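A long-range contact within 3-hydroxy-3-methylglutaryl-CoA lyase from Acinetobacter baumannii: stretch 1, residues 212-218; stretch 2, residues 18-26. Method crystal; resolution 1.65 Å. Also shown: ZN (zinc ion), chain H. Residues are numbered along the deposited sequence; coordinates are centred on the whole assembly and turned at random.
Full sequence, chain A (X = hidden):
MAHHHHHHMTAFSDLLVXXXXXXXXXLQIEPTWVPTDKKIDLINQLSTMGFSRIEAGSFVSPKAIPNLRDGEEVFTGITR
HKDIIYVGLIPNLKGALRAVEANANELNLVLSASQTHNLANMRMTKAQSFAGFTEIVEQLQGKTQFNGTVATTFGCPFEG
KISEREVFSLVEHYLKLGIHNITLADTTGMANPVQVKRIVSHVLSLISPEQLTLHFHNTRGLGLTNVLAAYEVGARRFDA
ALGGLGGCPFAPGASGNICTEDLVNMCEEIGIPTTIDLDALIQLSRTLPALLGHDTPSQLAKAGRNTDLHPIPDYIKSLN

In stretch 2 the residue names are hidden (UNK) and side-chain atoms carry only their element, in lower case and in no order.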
# COMPACT_ATOMS: atom_id res chain seq x y z
N LEU A 212 9.94 -18.58 11.23
CA LEU A 212 9.86 -17.98 9.90
C LEU A 212 9.70 -16.46 9.98
O LEU A 212 8.76 -15.98 10.61
CB LEU A 212 8.69 -18.55 9.11
CG LEU A 212 8.38 -17.93 7.75
CD1 LEU A 212 9.53 -18.19 6.81
CD2 LEU A 212 7.07 -18.52 7.17
N THR A 213 10.58 -15.73 9.28
CA THR A 213 10.41 -14.30 9.04
C THR A 213 10.07 -14.05 7.58
O THR A 213 10.66 -14.65 6.68
CB THR A 213 11.68 -13.50 9.40
OG1 THR A 213 11.99 -13.65 10.79
CG2 THR A 213 11.50 -11.99 9.09
N LEU A 214 9.12 -13.14 7.33
CA LEU A 214 8.85 -12.63 5.99
C LEU A 214 9.37 -11.21 5.90
O LEU A 214 9.12 -10.38 6.79
CB LEU A 214 7.35 -12.64 5.67
CG LEU A 214 6.70 -13.93 5.15
CD1 LEU A 214 7.45 -14.46 3.93
CD2 LEU A 214 6.62 -14.97 6.24
N HIS A 215 10.08 -10.91 4.81
CA HIS A 215 10.74 -9.62 4.60
C HIS A 215 10.26 -9.06 3.25
O HIS A 215 10.82 -9.39 2.20
CB HIS A 215 12.24 -9.86 4.65
CG HIS A 215 13.10 -8.66 4.37
ND1 HIS A 215 13.90 -8.09 5.34
CD2 HIS A 215 13.36 -7.99 3.22
CE1 HIS A 215 14.58 -7.09 4.81
NE2 HIS A 215 14.27 -7.00 3.52
N PHE A 216 9.22 -8.23 3.27
CA PHE A 216 8.63 -7.70 2.04
C PHE A 216 9.10 -6.28 1.75
O PHE A 216 9.18 -5.43 2.64
CB PHE A 216 7.09 -7.72 2.12
CG PHE A 216 6.49 -9.09 2.17
CD1 PHE A 216 6.56 -9.93 1.07
CD2 PHE A 216 5.79 -9.52 3.29
CE1 PHE A 216 5.98 -11.21 1.10
CE2 PHE A 216 5.19 -10.78 3.32
CZ PHE A 216 5.29 -11.63 2.22
N HIS A 217 9.40 -6.01 0.49
CA HIS A 217 9.55 -4.64 0.03
C HIS A 217 8.26 -4.22 -0.68
O HIS A 217 7.46 -5.06 -1.12
CB HIS A 217 10.79 -4.50 -0.87
CG HIS A 217 12.09 -4.57 -0.12
ND1 HIS A 217 12.85 -3.45 0.16
CD2 HIS A 217 12.78 -5.62 0.39
CE1 HIS A 217 13.94 -3.81 0.82
NE2 HIS A 217 13.91 -5.12 0.98
N ASN A 218 8.02 -2.90 -0.74
CA ASN A 218 6.75 -2.35 -1.20
C ASN A 218 6.81 -1.80 -2.62
O ASN A 218 6.02 -0.91 -2.99
CB ASN A 218 6.26 -1.27 -0.23
CG ASN A 218 4.80 -0.92 -0.44
OD1 ASN A 218 3.96 -1.80 -0.65
ND2 ASN A 218 4.49 0.38 -0.40
N UNK A 18 6.89 -7.67 15.13
CA UNK A 18 7.46 -6.67 14.23
C UNK A 18 8.96 -6.57 14.48
O UNK A 18 9.39 -6.37 15.62
c UNK A 18 5.28 -5.42 14.18
c UNK A 18 6.78 -5.30 14.43
c UNK A 18 7.40 -4.26 13.50
N UNK A 19 9.77 -6.71 13.42
CA UNK A 19 11.23 -6.70 13.52
C UNK A 19 11.77 -5.55 12.69
O UNK A 19 11.36 -5.37 11.54
o UNK A 19 11.53 -11.56 14.14
c UNK A 19 11.53 -10.62 13.34
c UNK A 19 11.80 -8.06 13.07
c UNK A 19 11.11 -9.24 13.80
n UNK A 19 11.84 -10.77 12.05
N UNK A 20 12.65 -4.74 13.28
CA UNK A 20 13.03 -3.46 12.70
C UNK A 20 14.34 -3.59 11.93
O UNK A 20 15.32 -4.13 12.47
c UNK A 20 13.15 -2.40 13.80
c UNK A 20 12.72 -0.37 12.27
c UNK A 20 13.65 -1.02 13.30
o UNK A 20 13.25 0.25 11.32
o UNK A 20 11.48 -0.49 12.40
N UNK A 21 14.36 -3.12 10.68
CA UNK A 21 15.57 -3.24 9.86
C UNK A 21 16.03 -1.91 9.27
O UNK A 21 16.93 -1.89 8.42
c UNK A 21 14.99 -5.66 9.30
c UNK A 21 14.36 -3.80 7.68
c UNK A 21 15.38 -4.27 8.73
N UNK A 22 15.47 -0.78 9.70
CA UNK A 22 15.92 0.48 9.10
C UNK A 22 17.41 0.77 9.29
O UNK A 22 17.98 1.39 8.37
c UNK A 22 15.10 1.69 9.60
o UNK A 22 15.28 1.89 10.97
N UNK A 23 18.09 0.40 10.37
CA UNK A 23 19.52 0.74 10.47
C UNK A 23 20.37 0.00 9.47
O UNK A 23 21.51 0.42 9.26
c UNK A 23 19.89 0.34 11.91
c UNK A 23 18.56 0.35 12.66
c UNK A 23 17.60 -0.19 11.64
N UNK A 24 19.87 -1.08 8.88
CA UNK A 24 20.63 -1.87 7.91
C UNK A 24 20.01 -1.69 6.52
O UNK A 24 20.60 -1.01 5.67
c UNK A 24 19.40 -5.78 5.07
n UNK A 24 19.88 -5.40 3.89
n UNK A 24 18.31 -6.53 5.13
c UNK A 24 20.65 -3.34 8.35
c UNK A 24 21.25 -4.61 6.21
c UNK A 24 21.68 -4.23 7.63
n UNK A 24 20.03 -5.42 6.19
N UNK A 25 18.83 -2.27 6.27
CA UNK A 25 18.22 -2.15 4.95
C UNK A 25 17.92 -0.70 4.63
O UNK A 25 18.09 -0.26 3.49
o UNK A 25 15.98 -4.61 3.49
c UNK A 25 16.95 -2.99 4.91
c UNK A 25 16.68 -3.58 3.54
o UNK A 25 17.14 -3.03 2.51
N UNK A 26 17.48 0.06 5.63
CA UNK A 26 17.12 1.45 5.39
C UNK A 26 18.30 2.30 4.99
O UNK A 26 18.23 3.08 4.05
ZN ZN H . 15.59 -6.07 2.06
O HOH W 1 17.00 -5.02 0.71

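Position 18 carries three side-chain carbons, one of them bearing the other two. This branch at CB, with no heteroatom, is valine. Val18 lies in a strand and does not reach stretch 1.

Position 19 has three carbons in a row, the third carrying one oxygen and one nitrogen. The side chain points toward stretch 1, where its nitrogen lies 3.1 Å from OG1 of Thr213. A terminal amide after three carbons is glutamine. NE2 of Gln19 donates a hydrogen bond to OG1 of Thr213, nearly straight at 163°.

Position 20 also has three carbons, but the third carries two oxygens. It touches nothing on stretch 1. This carboxylate is glutamate. Glu20 turns to its own stretch instead and accepts from the backbone N of position 22.

Position 21 repeats the pattern of one carbon bearing two others. One of its methyl carbons lies 4.4 Å from CE1 of His215. It is valine. Val21 takes the N-cap position before the helix.

Position 22 has one carbon, then one oxygen, and no contact with stretch 1. It is serine. Ser22 OG donates to OE2 of Glu20 at 2.6 Å, and Ser22 N donates to the same oxygen at 2.9 Å.

Position 23 has three carbons that close a ring onto the backbone N. It is proline. Pro23 is out of reach of stretch 1.

Position 24 has three carbons, a nitrogen, then a carbon with two more nitrogens. One terminal nitrogen lies 3.8 Å from CE1 of His215. This guanidinium is arginine. Arg24 starts sideways, but its end comes nearer to stretch 1.

Position 25 has two carbons, the second carrying two oxygens. One oxygen is 2.9 Å from NE2 of His215 and 2.1 Å from ZN. The short carboxylate is aspartate. Arg24 NH2 lies 3.4 Å from Asp25 OD2, a salt bridge of charges only, since the oxygen is well out of the guanidinium plane.

Position 26 has no side-chain atoms, so it is glycine. A CB at Gly26 would clash with the O of Ser22, 2.4 Å away.

The contact works mainly through zinc. Asp25 OD2 binds it from stretch 2, while His215 NE2 and His217 NE2 each bind it at 2.2 Å from stretch 1. Their close approaches reflect this shared metal, not hydrogen bonds. Water 1 also binds zinc and donates to Asp25 OD1. Away from the metal, the bond from Gln19 to Thr213 ties the strands together.

Stretch 2 18-26: VQEVSPRDG
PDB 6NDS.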